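PDB 5HU7: putative polyketide synthase from Brevibacillus brevis, which probably catalyses dehydration of 3-hydroxyacyl intermediates bound to acyl carrier protein during polyketide assembly, as the dehydratase domain of a trans-AT polyketide synthase. Local coordinates for residues F50-A54 against F208-L213; R78-T84 against F242-E248; T273-E279 against R290-S295. All coordinates share one frame. Numbering follows the deposited sequence.

Contact 1 (F50-A54 against F208-L213); sequences FPLIA and FHPSLL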
ATOM      1  N   PHE A  50      15.851  -4.461  17.699  1.00 64.85           N
ATOM      2  CA  PHE A  50      15.723  -3.774  16.410  1.00 64.43           C
ATOM      3  C   PHE A  50      16.652  -2.555  16.449  1.00 68.55           C
ATOM      4  O   PHE A  50      16.675  -1.877  17.467  1.00 69.09           O
ATOM      5  CB  PHE A  50      14.278  -3.301  16.190  1.00 64.86           C
ATOM      6  CG  PHE A  50      13.949  -2.839  14.789  1.00 65.49           C
ATOM      7  CD1 PHE A  50      13.850  -3.753  13.746  1.00 69.19           C
ATOM      8  CD2 PHE A  50      13.566  -1.531  14.545  1.00 65.61           C
ATOM      9  CE1 PHE A  50      13.492  -3.345  12.471  1.00 69.54           C
ATOM     10  CE2 PHE A  50      13.139  -1.134  13.279  1.00 67.46           C
ATOM     11  CZ  PHE A  50      13.115  -2.035  12.250  1.00 67.39           C
ATOM     12  N   PRO A  51      17.452  -2.267  15.408  1.00 67.10           N
ATOM     13  CA  PRO A  51      18.348  -1.101  15.479  1.00 65.80           C
ATOM     14  C   PRO A  51      17.643   0.223  15.771  1.00 68.63           C
ATOM     15  O   PRO A  51      16.570   0.470  15.242  1.00 68.14           O
ATOM     16  CB  PRO A  51      19.036  -1.091  14.114  1.00 67.74           C
ATOM     17  CG  PRO A  51      18.846  -2.401  13.557  1.00 73.38           C
ATOM     18  CD  PRO A  51      17.609  -2.993  14.130  1.00 69.89           C
ATOM     19  N   LEU A  52      18.242   1.058  16.622  1.00 65.61           N
ATOM     20  CA  LEU A  52      17.709   2.370  17.034  1.00 65.73           C
ATOM     21  C   LEU A  52      17.298   3.274  15.836  1.00 68.72           C
ATOM     22  O   LEU A  52      16.127   3.650  15.721  1.00 66.74           O
ATOM     23  CB  LEU A  52      18.716   3.078  17.980  1.00 66.51           C
ATOM     24  CG  LEU A  52      18.988   2.418  19.353  1.00 72.78           C
ATOM     25  CD1 LEU A  52      20.122   3.115  20.179  1.00 74.28           C
ATOM     26  CD2 LEU A  52      17.744   2.243  20.144  1.00 74.50           C
ATOM     27  N   ILE A  53      18.239   3.584  14.939  1.00 65.92           N
ATOM     28  CA  ILE A  53      17.960   4.373  13.721  1.00 67.09           C
ATOM     29  C   ILE A  53      16.900   3.765  12.804  1.00 64.83           C
ATOM     30  O   ILE A  53      16.247   4.492  12.053  1.00 63.16           O
ATOM     31  CB  ILE A  53      19.244   4.683  12.908  1.00 73.01           C
ATOM     32  CG1 ILE A  53      20.028   3.351  12.597  1.00 77.24           C
ATOM     33  CG2 ILE A  53      20.080   5.738  13.665  1.00 74.92           C
ATOM     34  CD1 ILE A  53      21.071   3.452  11.598  1.00100.51           C
ATOM     35  N   ALA A  54      16.725   2.457  12.852  1.00 59.34           N
ATOM     36  CA  ALA A  54      15.739   1.817  12.009  1.00 59.52           C
ATOM     37  C   ALA A  54      14.328   2.275  12.371  1.00 62.04           C
ATOM     38  O   ALA A  54      13.505   2.442  11.479  1.00 61.16           O
ATOM     39  CB  ALA A  54      15.855   0.320  12.101  1.00 61.07           C
ATOM     40  N   PHE A 208      18.754   7.813   6.737  1.00 69.64           N
ATOM     41  CA  PHE A 208      19.666   7.251   7.720  1.00 68.39           C
ATOM     42  C   PHE A 208      20.321   6.023   7.150  1.00 74.87           C
ATOM     43  O   PHE A 208      19.624   5.096   6.718  1.00 75.35           O
ATOM     44  CB  PHE A 208      18.941   6.823   8.985  1.00 68.13           C
ATOM     45  CG  PHE A 208      18.341   7.947   9.787  1.00 67.33           C
ATOM     46  CD1 PHE A 208      19.113   8.669  10.681  1.00 69.52           C
ATOM     47  CD2 PHE A 208      16.991   8.231   9.708  1.00 66.85           C
ATOM     48  CE1 PHE A 208      18.551   9.679  11.435  1.00 68.86           C
ATOM     49  CE2 PHE A 208      16.437   9.268  10.442  1.00 68.09           C
ATOM     50  CZ  PHE A 208      17.217   9.978  11.299  1.00 66.07           C
ATOM     51  N   HIS A 209      21.661   5.986   7.197  1.00 71.02           N
ATOM     52  CA  HIS A 209      22.444   4.888   6.688  1.00 71.43           C
ATOM     53  C   HIS A 209      22.274   3.710   7.664  1.00 78.55           C
ATOM     54  O   HIS A 209      22.223   3.939   8.876  1.00 75.40           O
ATOM     55  CB  HIS A 209      23.912   5.320   6.612  1.00 72.07           C
ATOM     56  CG  HIS A 209      24.795   4.387   5.869  1.00 75.67           C
ATOM     57  ND1 HIS A 209      25.310   3.252   6.474  1.00 76.92           N
ATOM     58  CD2 HIS A 209      25.226   4.438   4.592  1.00 77.92           C
ATOM     59  CE1 HIS A 209      25.995   2.625   5.524  1.00 77.61           C
ATOM     60  NE2 HIS A 209      26.059   3.358   4.412  1.00 78.98           N
ATOM     61  N   PRO A 210      22.221   2.440   7.183  1.00 79.35           N
ATOM     62  CA  PRO A 210      22.039   1.319   8.113  1.00 79.65           C
ATOM     63  C   PRO A 210      23.187   1.064   9.096  1.00 87.35           C
ATOM     64  O   PRO A 210      22.982   0.321  10.054  1.00 87.74           O
ATOM     65  CB  PRO A 210      21.826   0.126   7.168  1.00 82.74           C
ATOM     66  CG  PRO A 210      22.464   0.516   5.921  1.00 87.89           C
ATOM     67  CD  PRO A 210      22.222   1.965   5.786  1.00 82.24           C
ATOM     68  N   SER A 211      24.378   1.647   8.869  1.00 86.76           N
ATOM     69  CA  SER A 211      25.555   1.442   9.722  1.00 87.81           C
ATOM     70  C   SER A 211      25.903   2.637  10.607  1.00 92.13           C
ATOM     71  O   SER A 211      26.860   2.537  11.364  1.00 93.20           O
ATOM     72  CB  SER A 211      26.756   1.119   8.845  1.00 93.74           C
ATOM     73  OG  SER A 211      26.425   0.177   7.836  1.00104.42           O
ATOM     74  N   LEU A 212      25.157   3.744  10.524  1.00 88.01           N
ATOM     75  CA  LEU A 212      25.419   4.967  11.294  1.00 88.10           C
ATOM     76  C   LEU A 212      25.488   4.781  12.830  1.00 93.93           C
ATOM     77  O   LEU A 212      26.278   5.454  13.485  1.00 94.19           O
ATOM     78  CB  LEU A 212      24.349   6.019  10.926  1.00 87.02           C
ATOM     79  CG  LEU A 212      24.423   7.351  11.642  1.00 90.91           C
ATOM     80  CD1 LEU A 212      25.734   8.043  11.345  1.00 93.45           C
ATOM     81  CD2 LEU A 212      23.254   8.242  11.256  1.00 91.04           C
ATOM     82  N   LEU A 213      24.653   3.915  13.399  1.00 91.57           N
ATOM     83  CA  LEU A 213      24.622   3.661  14.848  1.00 91.74           C
ATOM     84  C   LEU A 213      25.857   2.872  15.303  1.00 93.74           C
ATOM     85  O   LEU A 213      26.353   3.080  16.411  1.00 94.89           O
ATOM     86  CB  LEU A 213      23.335   2.878  15.188  1.00 92.25           C
ATOM     87  CG  LEU A 213      23.081   2.498  16.658  1.00 97.28           C
ATOM     88  CD1 LEU A 213      22.844   3.744  17.507  1.00 95.88           C
ATOM     89  CD2 LEU A 213      21.912   1.477  16.746  1.00 99.09           C
TER
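Ile53, in the first turn of helix 52-65, is the hub of this contact. Its CB points at the 208-213 segment, and a p rotamer followed by a trans chi2 extends CD1 into the bend of the HPSL turn. There Ile53 CD1 comes within 3.0 Å of His209 O, a very tight van der Waals approach, and 4.0 Å of Pro210 O; it also lies 4.2 Å from Leu212 CB. The other branch, Ile53 CG2, sits 4.3 Å from Phe208 CD1. Leu213 is the second main participant: its CB meets Ile53 CG1 at 4.2 Å, while its CD2 reaches Leu52, 3.7 Å from the backbone N and 3.8 Å from CB. The contact thus brings the beginnings of helices 52-65 and 212-227 together largely through apolar side chains, with Ile53 also set against the backbone of the turn. These are the central helices of the two halves of a double hotdog fold, the architecture of polyketide synthase dehydratases. Pro51 is consistent with the last residue of the family's HxxxGxxxxP motif, and the His-Pro pair at 209-210 resembles the HP motif just after the catalytic acid in relatives, so the two segments probably lie near the active site. The second segment follows a type I turn from His209 to Leu212, whose closing backbone bond is weak; Ser211 N donates to His209 ND1 at 3.0 Å, a capping bond, and His209 NE2 is bonded to Pro196 O. Leu52 and Phe208 rest on Phe242 and Leu247 of strand 241-249.

Contact 2 (R78-T84 against F242-E248); sequences RMSHVAT and FTLEELE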
ATOM      1  N   ARG A  78      10.163  17.395  10.721  1.00 56.54           N
ATOM      2  CA  ARG A  78      10.568  17.517  12.114  1.00 52.95           C
ATOM      3  C   ARG A  78       9.842  16.427  12.886  1.00 57.91           C
ATOM      4  O   ARG A  78       8.616  16.394  12.874  1.00 56.84           O
ATOM      5  CB  ARG A  78      10.246  18.869  12.723  1.00 49.76           C
ATOM      6  CG  ARG A  78      10.735  18.976  14.186  1.00 50.43           C
ATOM      7  CD  ARG A  78      10.261  20.205  14.914  1.00 53.46           C
ATOM      8  NE  ARG A  78      10.850  21.407  14.333  1.00 60.57           N
ATOM      9  CZ  ARG A  78      10.215  22.326  13.610  1.00 68.36           C
ATOM     10  NH1 ARG A  78       8.914  22.226  13.383  1.00 59.68           N
ATOM     11  NH2 ARG A  78      10.878  23.360  13.116  1.00 53.55           N
ATOM     12  N   MET A  79      10.584  15.534  13.538  1.00 56.86           N
ATOM     13  CA  MET A  79      10.005  14.533  14.422  1.00 56.78           C
ATOM     14  C   MET A  79      10.295  15.022  15.842  1.00 56.50           C
ATOM     15  O   MET A  79      11.383  15.478  16.093  1.00 57.31           O
ATOM     16  CB  MET A  79      10.566  13.153  14.189  1.00 60.55           C
ATOM     17  CG  MET A  79      10.500  12.717  12.741  1.00 67.89           C
ATOM     18  SD  MET A  79      11.235  11.079  12.405  1.00 74.10           S
ATOM     19  CE  MET A  79      10.421  10.143  13.542  1.00 71.01           C
ATOM     20  N   SER A  80       9.307  15.007  16.731  1.00 50.71           N
ATOM     21  CA  SER A  80       9.420  15.511  18.106  1.00 49.58           C
ATOM     22  C   SER A  80       8.902  14.466  19.083  1.00 54.33           C
ATOM     23  O   SER A  80       8.026  13.699  18.716  1.00 53.23           O
ATOM     24  CB  SER A  80       8.555  16.761  18.273  1.00 50.99           C
ATOM     25  OG  SER A  80       9.062  17.842  17.527  1.00 64.80           O
ATOM     26  N   HIS A  81       9.404  14.484  20.324  1.00 53.30           N
ATOM     27  CA  HIS A  81       8.939  13.625  21.419  1.00 56.07           C
ATOM     28  C   HIS A  81       8.940  12.149  21.074  1.00 56.08           C
ATOM     29  O   HIS A  81       7.986  11.442  21.360  1.00 55.70           O
ATOM     30  CB  HIS A  81       7.548  14.070  21.877  1.00 59.41           C
ATOM     31  CG  HIS A  81       7.457  15.529  22.176  1.00 66.59           C
ATOM     32  ND1 HIS A  81       8.291  16.125  23.104  1.00 71.01           N
ATOM     33  CD2 HIS A  81       6.656  16.479  21.630  1.00 69.90           C
ATOM     34  CE1 HIS A  81       7.951  17.408  23.125  1.00 71.49           C
ATOM     35  NE2 HIS A  81       6.986  17.672  22.234  1.00 71.17           N
ATOM     36  N   VAL A  82       9.991  11.700  20.415  1.00 52.03           N
ATOM     37  CA  VAL A  82      10.140  10.300  20.009  1.00 50.44           C
ATOM     38  C   VAL A  82      10.563   9.459  21.215  1.00 54.91           C
ATOM     39  O   VAL A  82      11.422   9.866  21.996  1.00 52.15           O
ATOM     40  CB  VAL A  82      11.129  10.145  18.833  1.00 52.54           C
ATOM     41  CG1 VAL A  82      11.327   8.681  18.475  1.00 52.31           C
ATOM     42  CG2 VAL A  82      10.678  10.952  17.607  1.00 52.01           C
ATOM     43  N   ALA A  83       9.963   8.279  21.354  1.00 56.45           N
ATOM     44  CA  ALA A  83      10.259   7.394  22.485  1.00 58.11           C
ATOM     45  C   ALA A  83      10.106   5.952  22.093  1.00 60.97           C
ATOM     46  O   ALA A  83       9.073   5.587  21.569  1.00 60.13           O
ATOM     47  CB  ALA A  83       9.337   7.734  23.655  1.00 59.00           C
ATOM     48  N   THR A  84      11.191   5.166  22.225  1.00 59.86           N
ATOM     49  CA  THR A  84      11.187   3.721  22.032  1.00 59.40           C
ATOM     50  C   THR A  84      11.273   3.145  23.424  1.00 63.36           C
ATOM     51  O   THR A  84      12.364   3.106  23.970  1.00 61.76           O
ATOM     52  CB  THR A  84      12.305   3.251  21.098  1.00 71.28           C
ATOM     53  OG1 THR A  84      12.015   3.740  19.776  1.00 74.19           O
ATOM     54  CG2 THR A  84      12.448   1.728  21.081  1.00 68.93           C
ATOM     55  N   PHE A 242      15.336   4.186  23.613  1.00 54.59           N
ATOM     56  CA  PHE A 242      15.834   5.528  23.454  1.00 55.50           C
ATOM     57  C   PHE A 242      14.693   6.525  23.464  1.00 57.67           C
ATOM     58  O   PHE A 242      13.544   6.157  23.263  1.00 56.58           O
ATOM     59  CB  PHE A 242      16.658   5.685  22.163  1.00 57.18           C
ATOM     60  CG  PHE A 242      15.831   5.767  20.890  1.00 57.63           C
ATOM     61  CD1 PHE A 242      15.346   6.993  20.428  1.00 59.62           C
ATOM     62  CD2 PHE A 242      15.580   4.637  20.134  1.00 57.96           C
ATOM     63  CE1 PHE A 242      14.695   7.082  19.199  1.00 58.68           C
ATOM     64  CE2 PHE A 242      14.905   4.728  18.921  1.00 59.89           C
ATOM     65  CZ  PHE A 242      14.485   5.943  18.453  1.00 57.55           C
ATOM     66  N   THR A 243      15.042   7.794  23.705  1.00 54.87           N
ATOM     67  CA  THR A 243      14.162   8.947  23.607  1.00 54.18           C
ATOM     68  C   THR A 243      14.872  10.002  22.762  1.00 56.94           C
ATOM     69  O   THR A 243      16.106  10.076  22.773  1.00 56.52           O
ATOM     70  CB  THR A 243      13.764   9.526  24.981  1.00 66.19           C
ATOM     71  OG1 THR A 243      14.938   9.895  25.686  1.00 71.60           O
ATOM     72  CG2 THR A 243      12.912   8.569  25.802  1.00 63.10           C
ATOM     73  N   LEU A 244      14.102  10.809  22.027  1.00 52.95           N
ATOM     74  CA  LEU A 244      14.672  11.874  21.208  1.00 51.65           C
ATOM     75  C   LEU A 244      13.721  13.023  21.197  1.00 53.07           C
ATOM     76  O   LEU A 244      12.611  12.910  20.695  1.00 50.60           O
ATOM     77  CB  LEU A 244      14.960  11.316  19.808  1.00 50.45           C
ATOM     78  CG  LEU A 244      15.408  12.234  18.688  1.00 54.51           C
ATOM     79  CD1 LEU A 244      16.660  12.876  18.983  1.00 55.38           C
ATOM     80  CD2 LEU A 244      15.572  11.447  17.414  1.00 60.74           C
ATOM     81  N   GLU A 245      14.134  14.132  21.782  1.00 52.76           N
ATOM     82  CA  GLU A 245      13.286  15.305  21.857  1.00 53.02           C
ATOM     83  C   GLU A 245      12.954  15.903  20.513  1.00 55.86           C
ATOM     84  O   GLU A 245      11.811  16.268  20.303  1.00 55.59           O
ATOM     85  CB  GLU A 245      13.870  16.371  22.800  1.00 56.01           C
ATOM     86  CG  GLU A 245      13.380  16.237  24.232  1.00 79.63           C
ATOM     87  CD  GLU A 245      11.862  16.241  24.375  1.00117.37           C
ATOM     88  OE1 GLU A 245      11.236  17.288  24.083  1.00101.21           O
ATOM     89  OE2 GLU A 245      11.295  15.160  24.669  1.00119.14           O
ATOM     90  N   GLU A 246      13.925  16.007  19.613  1.00 51.73           N
ATOM     91  CA  GLU A 246      13.693  16.599  18.314  1.00 50.19           C
ATOM     92  C   GLU A 246      14.646  16.086  17.291  1.00 54.91           C
ATOM     93  O   GLU A 246      15.809  15.860  17.600  1.00 56.18           O
ATOM     94  CB  GLU A 246      13.804  18.137  18.405  1.00 51.83           C
ATOM     95  CG  GLU A 246      13.200  18.888  17.233  1.00 59.88           C
ATOM     96  CD  GLU A 246      13.297  20.393  17.398  1.00 92.24           C
ATOM     97  OE1 GLU A 246      14.379  20.952  17.101  1.00 84.77           O
ATOM     98  OE2 GLU A 246      12.301  21.006  17.857  1.00 91.55           O
ATOM     99  N   LEU A 247      14.166  15.950  16.068  1.00 51.47           N
ATOM    100  CA  LEU A 247      14.927  15.494  14.925  1.00 52.89           C
ATOM    101  C   LEU A 247      14.475  16.328  13.760  1.00 55.88           C
ATOM    102  O   LEU A 247      13.282  16.313  13.437  1.00 53.34           O
ATOM    103  CB  LEU A 247      14.627  14.007  14.660  1.00 53.73           C
ATOM    104  CG  LEU A 247      14.992  13.404  13.303  1.00 61.54           C
ATOM    105  CD1 LEU A 247      16.436  13.560  12.998  1.00 61.88           C
ATOM    106  CD2 LEU A 247      14.665  11.915  13.274  1.00 69.31           C
ATOM    107  N   GLU A 248      15.411  17.032  13.109  1.00 50.78           N
ATOM    108  CA  GLU A 248      15.109  17.830  11.940  1.00 50.98           C
ATOM    109  C   GLU A 248      15.881  17.259  10.768  1.00 54.91           C
ATOM    110  O   GLU A 248      17.049  16.985  10.910  1.00 55.46           O
ATOM    111  CB  GLU A 248      15.424  19.308  12.208  1.00 53.43           C
ATOM    112  CG  GLU A 248      14.378  19.948  13.113  1.00 54.99           C
ATOM    113  CD  GLU A 248      14.578  21.401  13.475  1.00 65.99           C
ATOM    114  OE1 GLU A 248      15.626  21.966  13.095  1.00 64.92           O
ATOM    115  OE2 GLU A 248      13.657  22.000  14.079  1.00 62.13           O
TER
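Met79, Val82, Leu244, Leu247 and Phe242 form the apolar centre, on the sheet face turned toward helix 52-65. Met79 SD touches Leu247 CD2 (3.6 Å), Val82 CB meets Leu244 CB (4.1 Å), and Val82 CG1 lies 3.8 Å from Phe242 CE1; Ala59 and Tyr55 of the helix lie against Met79 and Phe242. Around this runs the antiparallel backbone pairing. Met79 and Leu247 exchange N-H...O bonds of 2.8 Å (Met79 N to Leu247 O, Leu247 N to Met79 O), and the pairs Val82-Leu244 and Thr84-Phe242 bond likewise. Both strands turn a corner together at His81 and Glu245, where His81 N donates to Glu245 O at 3.0 Å, so the register survives the bend. Glu245 and Glu246 form a classic bulge opposite Arg292. On the other face, Arg78 NE reaches Glu248 OE2 at 2.9 Å in a salt bridge, with a long one to Glu246 OE2 (3.8 Å). Glu133 takes Arg78 NH1, and Tyr250 bonds Glu248 OE1. Strands 76-84 and 241-249 belong to different hotdogs; this chemistry therefore joins the two halves into one continuous sheet, mostly apolar toward the helix, with the charges gathered at the Arg78-Glu248 end of the other face.

Contact 3 (T273-E279 against R290-S295); sequences TATLDIE and RMRGFS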
ATOM      1  N   THR A 273      21.093   8.123  31.174  1.00110.70           N
ATOM      2  CA  THR A 273      21.001   9.491  31.691  1.00110.88           C
ATOM      3  C   THR A 273      21.682  10.519  30.747  1.00109.83           C
ATOM      4  O   THR A 273      21.214  11.667  30.675  1.00109.68           O
ATOM      5  CB  THR A 273      21.565   9.545  33.131  1.00128.41           C
ATOM      6  OG1 THR A 273      20.818   8.643  33.952  1.00134.96           O
ATOM      7  CG2 THR A 273      21.514  10.958  33.746  1.00126.95           C
ATOM      8  N   ALA A 274      22.787  10.119  30.047  1.00100.77           N
ATOM      9  CA  ALA A 274      23.538  11.003  29.135  1.00 96.85           C
ATOM     10  C   ALA A 274      22.697  11.499  27.948  1.00 93.03           C
ATOM     11  O   ALA A 274      22.306  10.669  27.122  1.00 91.94           O
ATOM     12  CB  ALA A 274      24.759  10.277  28.613  1.00 97.51           C
ATOM     13  N   THR A 275      22.359  12.832  27.892  1.00 84.23           N
ATOM     14  CA  THR A 275      21.574  13.381  26.783  1.00 79.21           C
ATOM     15  C   THR A 275      22.470  14.118  25.782  1.00 73.52           C
ATOM     16  O   THR A 275      23.253  14.978  26.174  1.00 73.02           O
ATOM     17  CB  THR A 275      20.423  14.213  27.330  1.00 88.79           C
ATOM     18  OG1 THR A 275      19.657  13.377  28.202  1.00 94.88           O
ATOM     19  CG2 THR A 275      19.521  14.713  26.252  1.00 83.64           C
ATOM     20  N   LEU A 276      22.309  13.813  24.487  1.00 63.59           N
ATOM     21  CA  LEU A 276      23.170  14.366  23.454  1.00 61.40           C
ATOM     22  C   LEU A 276      22.484  15.130  22.351  1.00 61.30           C
ATOM     23  O   LEU A 276      21.323  14.879  22.025  1.00 60.61           O
ATOM     24  CB  LEU A 276      23.961  13.224  22.796  1.00 60.23           C
ATOM     25  CG  LEU A 276      24.678  12.289  23.738  1.00 67.18           C
ATOM     26  CD1 LEU A 276      25.236  11.145  23.007  1.00 67.56           C
ATOM     27  CD2 LEU A 276      25.805  13.024  24.489  1.00 71.18           C
ATOM     28  N   ASP A 277      23.261  16.020  21.725  1.00 56.84           N
ATOM     29  CA  ASP A 277      22.911  16.733  20.515  1.00 55.63           C
ATOM     30  C   ASP A 277      23.888  16.211  19.440  1.00 60.73           C
ATOM     31  O   ASP A 277      25.090  16.148  19.701  1.00 60.25           O
ATOM     32  CB  ASP A 277      23.059  18.227  20.687  1.00 57.57           C
ATOM     33  CG  ASP A 277      22.065  18.864  21.644  1.00 77.78           C
ATOM     34  OD1 ASP A 277      21.097  18.154  22.079  1.00 77.84           O
ATOM     35  OD2 ASP A 277      22.189  20.089  21.895  1.00 80.58           O
ATOM     36  N   ILE A 278      23.357  15.761  18.283  1.00 57.30           N
ATOM     37  CA  ILE A 278      24.135  15.215  17.186  1.00 56.45           C
ATOM     38  C   ILE A 278      23.772  15.953  15.921  1.00 61.75           C
ATOM     39  O   ILE A 278      22.597  15.993  15.557  1.00 62.10           O
ATOM     40  CB  ILE A 278      23.906  13.691  17.026  1.00 58.82           C
ATOM     41  CG1 ILE A 278      24.227  12.961  18.332  1.00 59.68           C
ATOM     42  CG2 ILE A 278      24.759  13.108  15.881  1.00 59.90           C
ATOM     43  CD1 ILE A 278      23.993  11.463  18.311  1.00 66.66           C
ATOM     44  N   GLU A 279      24.783  16.484  15.225  1.00 58.74           N
ATOM     45  CA  GLU A 279      24.632  17.136  13.936  1.00 59.05           C
ATOM     46  C   GLU A 279      25.416  16.322  12.914  1.00 63.67           C
ATOM     47  O   GLU A 279      26.589  16.022  13.139  1.00 63.77           O
ATOM     48  CB  GLU A 279      25.121  18.584  13.992  1.00 62.10           C
ATOM     49  CG  GLU A 279      24.047  19.475  14.579  1.00 78.51           C
ATOM     50  CD  GLU A 279      24.516  20.683  15.356  1.00103.29           C
ATOM     51  OE1 GLU A 279      25.389  20.528  16.236  1.00 99.66           O
ATOM     52  OE2 GLU A 279      23.975  21.782  15.122  1.00108.69           O
ATOM     53  N   ARG A 290      19.816  16.946  12.267  1.00 55.28           N
ATOM     54  CA  ARG A 290      20.113  17.419  13.609  1.00 54.55           C
ATOM     55  C   ARG A 290      19.228  16.637  14.592  1.00 60.48           C
ATOM     56  O   ARG A 290      18.030  16.558  14.385  1.00 61.18           O
ATOM     57  CB  ARG A 290      19.861  18.909  13.700  1.00 50.13           C
ATOM     58  CG  ARG A 290      19.746  19.445  15.119  1.00 64.48           C
ATOM     59  CD  ARG A 290      19.585  20.935  15.126  1.00 67.07           C
ATOM     60  NE  ARG A 290      20.814  21.623  14.746  1.00 70.44           N
ATOM     61  CZ  ARG A 290      20.941  22.941  14.631  1.00 76.50           C
ATOM     62  NH1 ARG A 290      19.896  23.741  14.828  1.00 64.15           N
ATOM     63  NH2 ARG A 290      22.113  23.474  14.294  1.00 65.37           N
ATOM     64  N   MET A 291      19.830  16.060  15.647  1.00 56.14           N
ATOM     65  CA  MET A 291      19.152  15.304  16.678  1.00 53.76           C
ATOM     66  C   MET A 291      19.422  16.050  17.954  1.00 58.20           C
ATOM     67  O   MET A 291      20.580  16.303  18.277  1.00 59.77           O
ATOM     68  CB  MET A 291      19.709  13.885  16.793  1.00 56.49           C
ATOM     69  CG  MET A 291      19.510  13.068  15.542  1.00 60.87           C
ATOM     70  SD  MET A 291      20.414  11.534  15.569  1.00 67.18           S
ATOM     71  CE  MET A 291      19.450  10.628  16.684  1.00 64.62           C
ATOM     72  N   ARG A 292      18.379  16.497  18.622  1.00 54.93           N
ATOM     73  CA  ARG A 292      18.500  17.232  19.862  1.00 55.70           C
ATOM     74  C   ARG A 292      17.805  16.456  20.970  1.00 58.97           C
ATOM     75  O   ARG A 292      16.698  15.971  20.775  1.00 58.58           O
ATOM     76  CB  ARG A 292      17.910  18.649  19.706  1.00 53.31           C
ATOM     77  CG  ARG A 292      18.728  19.559  18.760  1.00 67.05           C
ATOM     78  CD  ARG A 292      20.065  19.968  19.396  1.00 92.14           C
ATOM     79  NE  ARG A 292      20.886  20.938  18.652  1.00 94.42           N
ATOM     80  CZ  ARG A 292      20.645  22.248  18.551  1.00111.91           C
ATOM     81  NH1 ARG A 292      21.472  23.028  17.863  1.00101.98           N
ATOM     82  NH2 ARG A 292      19.562  22.782  19.114  1.00 96.21           N
ATOM     83  N   GLY A 293      18.505  16.271  22.089  1.00 54.70           N
ATOM     84  CA  GLY A 293      17.959  15.616  23.251  1.00 53.48           C
ATOM     85  C   GLY A 293      17.853  14.122  23.065  1.00 58.86           C
ATOM     86  O   GLY A 293      16.851  13.536  23.462  1.00 56.77           O
ATOM     87  N   PHE A 294      18.937  13.492  22.530  1.00 56.62           N
ATOM     88  CA  PHE A 294      19.041  12.068  22.263  1.00 54.25           C
ATOM     89  C   PHE A 294      19.595  11.319  23.473  1.00 56.48           C
ATOM     90  O   PHE A 294      20.714  11.553  23.887  1.00 55.56           O
ATOM     91  CB  PHE A 294      19.931  11.828  21.042  1.00 56.45           C
ATOM     92  CG  PHE A 294      20.028  10.371  20.622  1.00 59.78           C
ATOM     93  CD1 PHE A 294      18.890   9.643  20.306  1.00 63.36           C
ATOM     94  CD2 PHE A 294      21.255   9.727  20.572  1.00 66.05           C
ATOM     95  CE1 PHE A 294      18.975   8.306  19.905  1.00 64.82           C
ATOM     96  CE2 PHE A 294      21.341   8.393  20.156  1.00 69.35           C
ATOM     97  CZ  PHE A 294      20.196   7.694  19.825  1.00 65.60           C
ATOM     98  N   SER A 295      18.855  10.323  23.937  1.00 54.92           N
ATOM     99  CA  SER A 295      19.228   9.541  25.109  1.00 55.82           C
ATOM    100  C   SER A 295      18.948   8.078  24.884  1.00 60.46           C
ATOM    101  O   SER A 295      17.836   7.683  24.543  1.00 60.57           O
ATOM    102  CB  SER A 295      18.459  10.031  26.330  1.00 60.14           C
ATOM    103  OG  SER A 295      19.019   9.488  27.514  1.00 75.32           O
TER
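Thr273, poorly ordered, and Ala274 lead in at the margin, where Ala274 O lies 3.5 Å from Ser295 OG. Thr275 then comes alongside: its CG2 packs 3.5 Å from Gly293 CA, and its CA makes a C-H...O contact with Phe294 O at 3.5 Å. With Leu276 backbone pairing begins, at the bulge itself: Leu276 N donates to Phe294 O and Phe294 N to Leu276 O, each at 2.8 Å, while the leucine side chain is covered by Thr220 and Leu223 of helix 212-227. Asp277 braces the bulge: its OD1 accepts from Gly293 N at 3.2 Å, and its OD2 stands 3.6 Å from Arg292 NE, a salt bridge of charges alone because the oxygen lies well out of the guanidinium plane. Ile278 continues the pairing one residue out of step: Ile278 N to Met291 O and Met291 N to Ile278 O are both 2.8 Å. On the buried face, Ile278 CB meets Met291 CB at 4.2 Å and Ile278 CD1 meets Phe294 CD2 at 4.0 Å. Glu279 ends the segment on the opposite face, where its OE2 receives Arg290 NH2 at 2.6 Å in a salt bridge and holds a long one to Arg292 NH1 (3.9 Å). The slip in register arises because Gly293 and Phe294 both face Leu276; Gly293, at phi 75° and psi 46°, has the left-handed backbone that glycine adopts easily. This is a G1 beta bulge in the hairpin of strands 276-281 and 287-298, part of the sheet of the second hotdog.

How the contacts relate
From the N terminus the chain first supplies helix 52-65 and strand 76-84, both in the first hotdog. Their partners come over 150 residues later, in the second: 208-213 returns to 50-54 and closes contact 1, then 242-248 returns to 78-84 and closes contact 2, so these two long loops cross. Contact 3 follows in series as a short hairpin. Contacts 1 and 2 touch, with Leu52 CD2 3.2 Å from Phe242 CD2. Strands 241-249 and 287-298 are sheet neighbours, linking contacts 2 and 3, with Glu246 O 2.8 Å from Arg292 N. Contacts 1 and 2 thus bind the first hotdog to the second, while contact 3 stays within the second.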